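Side-chain contacts in alpha-glucosidase (Bacteroides thetaiotaomicron, PDB 5XFM), which hydrolyses beta-L-arabinopyranosides and alpha-galactosides as a bifunctional, calcium-containing enzyme of glycoside hydrolase family 97: residues T519-N524 / K566-A571; N473-P478 / V583-E588. The protein carries 1 engineered substitution. All blocks are in the same frame, centred on the assembly; numbering follows the deposited sequence.

Contact 1. Residues T519-N524 / K566-A571; sequences TVLLQN and KYVVLA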
ATOM      1  N   THR A 519      10.284  -1.465 -12.030  1.00 24.09           N
ATOM      2  CA  THR A 519      10.489  -0.117 -11.494  1.00 23.49           C
ATOM      3  C   THR A 519       9.325   0.811 -11.852  1.00 28.86           C
ATOM      4  O   THR A 519       9.091   1.828 -11.194  1.00 26.64           O
ATOM      5  CB  THR A 519      11.825   0.504 -11.986  1.00 29.36           C
ATOM      6  OG1 THR A 519      11.768   0.756 -13.398  1.00 26.21           O
ATOM      7  CG2 THR A 519      12.994  -0.432 -11.671  1.00 29.70           C
ATOM      8  N   VAL A 520       8.591   0.448 -12.895  1.00 26.02           N
ATOM      9  CA  VAL A 520       7.428   1.214 -13.298  1.00 26.28           C
ATOM     10  C   VAL A 520       6.155   0.615 -12.696  1.00 30.25           C
ATOM     11  O   VAL A 520       5.237   1.339 -12.302  1.00 29.64           O
ATOM     12  CB  VAL A 520       7.322   1.278 -14.830  1.00 26.20           C
ATOM     13  CG1 VAL A 520       6.076   2.030 -15.244  1.00 27.42           C
ATOM     14  CG2 VAL A 520       8.558   1.953 -15.403  1.00 26.07           C
ATOM     15  N   LEU A 521       6.104  -0.710 -12.624  1.00 24.18           N
ATOM     16  CA  LEU A 521       4.941  -1.393 -12.073  1.00 23.92           C
ATOM     17  C   LEU A 521       4.711  -1.090 -10.592  1.00 27.93           C
ATOM     18  O   LEU A 521       3.580  -0.843 -10.181  1.00 25.32           O
ATOM     19  CB  LEU A 521       5.075  -2.903 -12.263  1.00 21.01           C
ATOM     20  CG  LEU A 521       5.020  -3.369 -13.718  1.00 24.53           C
ATOM     21  CD1 LEU A 521       5.245  -4.872 -13.815  1.00 26.63           C
ATOM     22  CD2 LEU A 521       3.706  -2.970 -14.363  1.00 28.84           C
ATOM     23  N   LEU A 522       5.778  -1.105  -9.797  1.00 26.18           N
ATOM     24  CA  LEU A 522       5.655  -0.947  -8.346  1.00 26.02           C
ATOM     25  C   LEU A 522       6.033   0.470  -7.892  1.00 26.15           C
ATOM     26  O   LEU A 522       7.190   0.879  -8.013  1.00 25.17           O
ATOM     27  CB  LEU A 522       6.529  -1.989  -7.630  1.00 23.72           C
ATOM     28  CG  LEU A 522       6.417  -3.440  -8.122  1.00 23.98           C
ATOM     29  CD1 LEU A 522       7.221  -4.401  -7.251  1.00 25.94           C
ATOM     30  CD2 LEU A 522       4.962  -3.886  -8.203  1.00 21.98           C
ATOM     31  N   GLN A 523       5.066   1.188  -7.320  1.00 20.44           N
ATOM     32  CA  GLN A 523       5.222   2.610  -6.997  1.00 15.20           C
ATOM     33  C   GLN A 523       5.589   2.889  -5.532  1.00 19.57           C
ATOM     34  O   GLN A 523       4.992   2.333  -4.601  1.00 13.70           O
ATOM     35  CB  GLN A 523       3.927   3.358  -7.362  1.00 24.29           C
ATOM     36  CG  GLN A 523       3.877   4.823  -6.952  1.00 15.79           C
ATOM     37  CD  GLN A 523       3.302   4.998  -5.553  1.00 23.32           C
ATOM     38  OE1 GLN A 523       2.356   4.305  -5.169  1.00 22.69           O
ATOM     39  NE2 GLN A 523       3.878   5.916  -4.784  1.00 19.40           N
ATOM     40  N   ASN A 524       6.600   3.737  -5.349  1.00 18.11           N
ATOM     41  CA  ASN A 524       6.967   4.295  -4.044  1.00 18.95           C
ATOM     42  C   ASN A 524       7.847   5.530  -4.267  1.00 25.87           C
ATOM     43  O   ASN A 524       8.766   5.492  -5.087  1.00 26.15           O
ATOM     44  CB  ASN A 524       7.685   3.257  -3.176  1.00 20.86           C
ATOM     45  CG  ASN A 524       7.704   3.635  -1.697  1.00 20.99           C
ATOM     46  OD1 ASN A 524       8.613   4.320  -1.228  1.00 24.30           O
ATOM     47  ND2 ASN A 524       6.691   3.194  -0.963  1.00 16.66           N
ATOM     48  N   LYS A 566      -1.373 -13.251 -13.079  1.00 24.81           N
ATOM     49  CA  LYS A 566      -1.076 -13.859 -14.372  1.00 22.47           C
ATOM     50  C   LYS A 566      -0.239 -12.919 -15.229  1.00 28.50           C
ATOM     51  O   LYS A 566       0.843 -13.288 -15.697  1.00 27.18           O
ATOM     52  CB  LYS A 566      -2.370 -14.242 -15.083  1.00 24.19           C
ATOM     53  CG  LYS A 566      -3.003 -15.507 -14.509  1.00 26.43           C
ATOM     54  CD  LYS A 566      -4.379 -15.768 -15.093  1.00 36.28           C
ATOM     55  CE  LYS A 566      -4.896 -17.142 -14.694  1.00 43.17           C
ATOM     56  NZ  LYS A 566      -5.893 -17.073 -13.589  1.00 48.56           N
ATOM     57  N   TYR A 567      -0.721 -11.696 -15.427  1.00 28.20           N
ATOM     58  CA  TYR A 567       0.065 -10.729 -16.192  1.00 27.12           C
ATOM     59  C   TYR A 567      -0.411  -9.319 -15.912  1.00 23.69           C
ATOM     60  O   TYR A 567      -1.529  -9.121 -15.448  1.00 24.89           O
ATOM     61  CB  TYR A 567       0.003 -11.038 -17.694  1.00 26.80           C
ATOM     62  CG  TYR A 567      -1.308 -10.715 -18.379  1.00 27.18           C
ATOM     63  CD1 TYR A 567      -2.412 -11.548 -18.239  1.00 27.84           C
ATOM     64  CD2 TYR A 567      -1.428  -9.599 -19.198  1.00 28.49           C
ATOM     65  CE1 TYR A 567      -3.610 -11.263 -18.877  1.00 28.15           C
ATOM     66  CE2 TYR A 567      -2.614  -9.309 -19.845  1.00 31.50           C
ATOM     67  CZ  TYR A 567      -3.705 -10.142 -19.676  1.00 32.94           C
ATOM     68  OH  TYR A 567      -4.889  -9.856 -20.312  1.00 33.63           O
ATOM     69  N   VAL A 568       0.446  -8.335 -16.156  1.00 24.92           N
ATOM     70  CA  VAL A 568       0.030  -6.956 -15.911  1.00 29.51           C
ATOM     71  C   VAL A 568       0.682  -5.982 -16.886  1.00 26.65           C
ATOM     72  O   VAL A 568       1.874  -6.078 -17.190  1.00 22.63           O
ATOM     73  CB  VAL A 568       0.324  -6.519 -14.444  1.00 21.86           C
ATOM     74  CG1 VAL A 568       1.801  -6.571 -14.134  1.00 15.50           C
ATOM     75  CG2 VAL A 568      -0.232  -5.125 -14.179  1.00 28.85           C
ATOM     76  N   VAL A 569      -0.140  -5.067 -17.389  1.00 25.23           N
ATOM     77  CA  VAL A 569       0.263  -4.043 -18.347  1.00 30.39           C
ATOM     78  C   VAL A 569      -0.287  -2.681 -17.946  1.00 31.70           C
ATOM     79  O   VAL A 569      -1.509  -2.465 -17.998  1.00 28.61           O
ATOM     80  CB  VAL A 569      -0.246  -4.353 -19.778  1.00 27.91           C
ATOM     81  CG1 VAL A 569       0.399  -3.422 -20.789  1.00 27.78           C
ATOM     82  CG2 VAL A 569      -0.004  -5.811 -20.145  1.00 31.21           C
ATOM     83  N   LEU A 570       0.595  -1.773 -17.531  1.00 26.33           N
ATOM     84  CA  LEU A 570       0.150  -0.427 -17.168  1.00 32.34           C
ATOM     85  C   LEU A 570       1.090   0.667 -17.668  1.00 31.91           C
ATOM     86  O   LEU A 570       2.292   0.446 -17.843  1.00 25.04           O
ATOM     87  CB  LEU A 570      -0.060  -0.298 -15.654  1.00 29.92           C
ATOM     88  CG  LEU A 570       1.029  -0.499 -14.609  1.00 28.19           C
ATOM     89  CD1 LEU A 570       1.878   0.757 -14.387  1.00 30.64           C
ATOM     90  CD2 LEU A 570       0.357  -0.918 -13.320  1.00 26.68           C
ATOM     91  N   ALA A 571       0.518   1.846 -17.906  1.00 29.45           N
ATOM     92  CA  ALA A 571       1.285   3.011 -18.316  1.00 29.19           C
ATOM     93  C   ALA A 571       1.222   4.112 -17.267  1.00 32.34           C
ATOM     94  O   ALA A 571       0.155   4.417 -16.729  1.00 30.65           O
ATOM     95  CB  ALA A 571       0.788   3.529 -19.654  1.00 30.39           C
TER
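Leu-521 is the bump here, and Val-568 and Leu-570, two residues apart on the same face of their strand, form the hollow that takes it. The leucine stands in the last turn of helix 512-521. With CG anti to its own carbonyl carbon (chi1 -67°), the side chain is carried over to the strand although the bond to CB does not aim straight at it. The two methyls then share the work. CD1 meets Val-568 CG1 at 3.9 Å, the two side chains reaching toward each other tip to tip. CD2 enters the dip between valine and leucine and comes to 3.7 Å from Leu-570 CG, the tightest approach of the contact, with Leu-570 CD2 slightly farther off.

Leu-570 replies with a bump of its own. Its CG lies between backbone N and carbonyl carbon (chi1 61°), which lays the forked end obliquely across Leu-521; the second torsion (chi2 84°) then turns CD1 toward the helix backbone. That methyl lies 4.0 Å from Val-520 O, while Val-520 CG1 only grazes it, at 4.5 Å. All four residues are buried, and what passes between the segments is apolar packing. The carbonyls of Val-520 and Leu-521, at the end of the helix, are nonetheless engaged: both accept hydrogen bonds from Arg-572 NH1, further along the same strand.

The packing joins a helix of the TIM-barrel domain to the C-terminal beta domain. Leu-522 leaves helical geometry, and the chain runs on to barrel strand 526-528. Strand 567-574 lies between 556-563, against which Lys-566 and Tyr-567 make a classic beta bulge, and 577-584, whose Ala-581 and Val-583 touch Val-520 and Leu-521 respectively.

Contact 2. Residues N473-P478 / V583-E588; sequences NTCLHP and VNAGKE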
ATOM      1  N   ASN A 473       3.454 -12.560  -7.608  1.00 22.72           N
ATOM      2  CA  ASN A 473       3.212 -11.461  -6.675  1.00 20.53           C
ATOM      3  C   ASN A 473       3.322 -10.090  -7.344  1.00 23.61           C
ATOM      4  O   ASN A 473       2.530  -9.172  -7.053  1.00 24.38           O
ATOM      5  CB  ASN A 473       4.179 -11.554  -5.491  1.00 21.28           C
ATOM      6  CG  ASN A 473       3.902 -12.760  -4.608  1.00 24.87           C
ATOM      7  OD1 ASN A 473       4.787 -13.589  -4.361  1.00 22.88           O
ATOM      8  ND2 ASN A 473       2.667 -12.865  -4.128  1.00 18.07           N
ATOM      9  N   THR A 474       4.286  -9.955  -8.256  1.00 24.16           N
ATOM     10  CA  THR A 474       4.403  -8.745  -9.076  1.00 20.92           C
ATOM     11  C   THR A 474       3.123  -8.510  -9.884  1.00 22.64           C
ATOM     12  O   THR A 474       2.713  -7.374 -10.106  1.00 22.07           O
ATOM     13  CB  THR A 474       5.615  -8.817 -10.023  1.00 20.53           C
ATOM     14  OG1 THR A 474       6.808  -9.002  -9.254  1.00 28.35           O
ATOM     15  CG2 THR A 474       5.753  -7.539 -10.837  1.00 28.11           C
ATOM     16  N   CYS A 475       2.487  -9.593 -10.316  1.00 21.80           N
ATOM     17  CA  CYS A 475       1.246  -9.491 -11.072  1.00 28.20           C
ATOM     18  C   CYS A 475       0.052  -9.399 -10.140  1.00 26.00           C
ATOM     19  O   CYS A 475      -1.092  -9.345 -10.592  1.00 30.81           O
ATOM     20  CB  CYS A 475       1.072 -10.685 -12.018  1.00 23.65           C
ATOM     21  SG  CYS A 475       2.129 -10.635 -13.475  1.00 24.09           S
ATOM     22  N   LEU A 476       0.308  -9.406  -8.836  1.00 24.83           N
ATOM     23  CA  LEU A 476      -0.773  -9.114  -7.901  1.00 23.29           C
ATOM     24  C   LEU A 476      -0.776  -7.652  -7.436  1.00 26.95           C
ATOM     25  O   LEU A 476      -1.830  -7.002  -7.426  1.00 20.22           O
ATOM     26  CB  LEU A 476      -0.696 -10.046  -6.686  1.00 19.29           C
ATOM     27  CG  LEU A 476      -1.044 -11.508  -6.954  1.00 20.60           C
ATOM     28  CD1 LEU A 476      -0.687 -12.355  -5.759  1.00 20.33           C
ATOM     29  CD2 LEU A 476      -2.519 -11.672  -7.304  1.00 21.19           C
ATOM     30  N   HIS A 477       0.403  -7.128  -7.100  1.00 23.84           N
ATOM     31  CA  HIS A 477       0.508  -5.838  -6.399  1.00 19.49           C
ATOM     32  C   HIS A 477      -0.194  -4.615  -7.008  1.00 23.71           C
ATOM     33  O   HIS A 477      -0.820  -3.858  -6.272  1.00 21.96           O
ATOM     34  CB  HIS A 477       1.983  -5.502  -6.197  1.00 19.79           C
ATOM     35  CG  HIS A 477       2.696  -6.502  -5.346  1.00 23.22           C
ATOM     36  ND1 HIS A 477       2.079  -7.154  -4.301  1.00 23.35           N
ATOM     37  CD2 HIS A 477       3.952  -7.003  -5.416  1.00 18.24           C
ATOM     38  CE1 HIS A 477       2.931  -7.999  -3.748  1.00 22.91           C
ATOM     39  NE2 HIS A 477       4.074  -7.924  -4.404  1.00 25.83           N
ATOM     40  N   PRO A 478      -0.110  -4.418  -8.336  1.00 24.11           N
ATOM     41  CA  PRO A 478      -0.801  -3.236  -8.860  1.00 22.12           C
ATOM     42  C   PRO A 478      -2.321  -3.295  -8.709  1.00 24.28           C
ATOM     43  O   PRO A 478      -2.967  -2.249  -8.742  1.00 21.29           O
ATOM     44  CB  PRO A 478      -0.394  -3.212 -10.340  1.00 26.14           C
ATOM     45  CG  PRO A 478       0.201  -4.541 -10.621  1.00 30.58           C
ATOM     46  CD  PRO A 478       0.784  -5.016  -9.343  1.00 27.83           C
ATOM     47  N   VAL A 583       4.541  -7.230 -17.598  1.00 25.91           N
ATOM     48  CA  VAL A 583       5.208  -8.501 -17.308  1.00 23.70           C
ATOM     49  C   VAL A 583       4.242  -9.682 -17.348  1.00 24.19           C
ATOM     50  O   VAL A 583       3.013  -9.524 -17.182  1.00 24.78           O
ATOM     51  CB  VAL A 583       5.910  -8.512 -15.925  1.00 26.53           C
ATOM     52  CG1 VAL A 583       7.004  -7.449 -15.844  1.00 24.93           C
ATOM     53  CG2 VAL A 583       4.892  -8.363 -14.801  1.00 23.86           C
ATOM     54  N   ASN A 584       4.822 -10.865 -17.553  1.00 20.83           N
ATOM     55  CA  ASN A 584       4.055 -12.101 -17.703  1.00 24.01           C
ATOM     56  C   ASN A 584       4.449 -13.188 -16.699  1.00 23.28           C
ATOM     57  O   ASN A 584       5.587 -13.670 -16.701  1.00 25.30           O
ATOM     58  CB  ASN A 584       4.215 -12.636 -19.131  1.00 24.57           C
ATOM     59  CG  ASN A 584       3.552 -13.994 -19.333  1.00 30.97           C
ATOM     60  OD1 ASN A 584       2.582 -14.347 -18.653  1.00 30.60           O
ATOM     61  ND2 ASN A 584       4.079 -14.765 -20.279  1.00 30.26           N
ATOM     62  N   ALA A 585       3.494 -13.601 -15.870  1.00 23.95           N
ATOM     63  CA  ALA A 585       3.740 -14.656 -14.889  1.00 27.44           C
ATOM     64  C   ALA A 585       3.179 -15.997 -15.345  1.00 29.47           C
ATOM     65  O   ALA A 585       3.231 -16.977 -14.601  1.00 30.11           O
ATOM     66  CB  ALA A 585       3.148 -14.280 -13.536  1.00 22.07           C
ATOM     67  N   GLY A 586       2.625 -16.044 -16.551  1.00 26.00           N
ATOM     68  CA  GLY A 586       2.127 -17.301 -17.084  1.00 35.16           C
ATOM     69  C   GLY A 586       3.292 -18.188 -17.475  1.00 37.91           C
ATOM     70  O   GLY A 586       4.442 -17.744 -17.456  1.00 42.19           O
ATOM     71  N   LYS A 587       3.012 -19.435 -17.835  1.00 43.42           N
ATOM     72  CA  LYS A 587       4.069 -20.316 -18.331  1.00 48.73           C
ATOM     73  C   LYS A 587       4.022 -20.466 -19.851  1.00 47.82           C
ATOM     74  O   LYS A 587       4.950 -21.006 -20.452  1.00 49.32           O
ATOM     75  CB  LYS A 587       4.032 -21.681 -17.636  1.00 50.40           C
ATOM     76  CG  LYS A 587       5.056 -21.749 -16.500  1.00 58.75           C
ATOM     77  CD  LYS A 587       4.664 -22.688 -15.377  1.00 60.81           C
ATOM     78  CE  LYS A 587       5.105 -22.132 -14.020  1.00 55.92           C
ATOM     79  NZ  LYS A 587       4.973 -20.643 -13.893  1.00 41.50           N
ATOM     80  N   GLU A 588       2.965 -19.952 -20.475  1.00 47.67           N
ATOM     81  CA  GLU A 588       2.948 -19.874 -21.928  1.00 45.91           C
ATOM     82  C   GLU A 588       3.204 -18.433 -22.336  1.00 44.03           C
ATOM     83  O   GLU A 588       2.869 -17.503 -21.598  1.00 41.03           O
ATOM     84  CB  GLU A 588       1.623 -20.365 -22.530  1.00 49.23           C
ATOM     85  CG  GLU A 588       1.348 -21.855 -22.409  1.00 59.77           C
ATOM     86  CD  GLU A 588      -0.091 -22.205 -22.755  1.00 75.23           C
ATOM     87  OE1 GLU A 588      -0.846 -21.291 -23.150  1.00 77.33           O
ATOM     88  OE2 GLU A 588      -0.447 -23.402 -22.703  1.00 83.38           O
TER
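This is a small, buried apolar contact at the seam between the barrel domain and the C-terminal beta domain, where the end of helix 470-474 abuts the end of strand 577-584. Cys-475, the first residue past the helix, carries most of it. Its SG, anti to the carbonyl carbon (chi1 -75°), meets two side chains projecting from the same side of the other segment: Val-583 CG2 at 3.8 Å and Ala-585 CB, also at 3.8 Å. The same valine methyl has a second neighbour in Thr-474 CG2, at 4.1 Å, the two side chains crossing at about a right angle. The threonine thus offers carbon to the interface while its OG1 is hydrogen-bonded back to Glu-470 O, one turn earlier.

Both chains turn as they leave the contact. On the beta side this is an Asx turn: Asn-584 points away from the cysteine, and its OD1 accepts from Gly-586 N at 2.7 Å, the donor standing well above the carbonyl plane. The other end of that amide helps fix its rotation, since ND2 donates to Glu-588 O at 3.3 Å, almost in the amide plane, and also to Ile-632 O. On the helix side, Asn-473 O accepts from both Leu-476 N and His-477 N, and it lies over the centre of the His-477 ring, 3.0 Å above the ring plane. Around the seam, Phe-514 of helix 512-521 packs on both Thr-474 and Val-583, and the backbone of Cys-475 is hydrogen-bonded to Gly-565.

Coming from the N terminus, the chain first lays down 473-478 at the end of a short helix of the barrel domain, then 519-524 at the end of helix 512-521. It crosses into the C-terminal beta domain, where 566-571 returns to 519-524 and closes contact 1. The next strand brings 583-588 to 473-478 and closes contact 2, so the shorter loop lies wholly within the longer one. Adjacent antiparallel strands, 567-574 and 577-584, supply the beta halves, probably hydrogen-bonded through Ala-585 N to Lys-566 O and Val-583 N to Val-568 O. Their centres about 9 Å apart, the contacts fasten one hairpin to two barrel-domain helices.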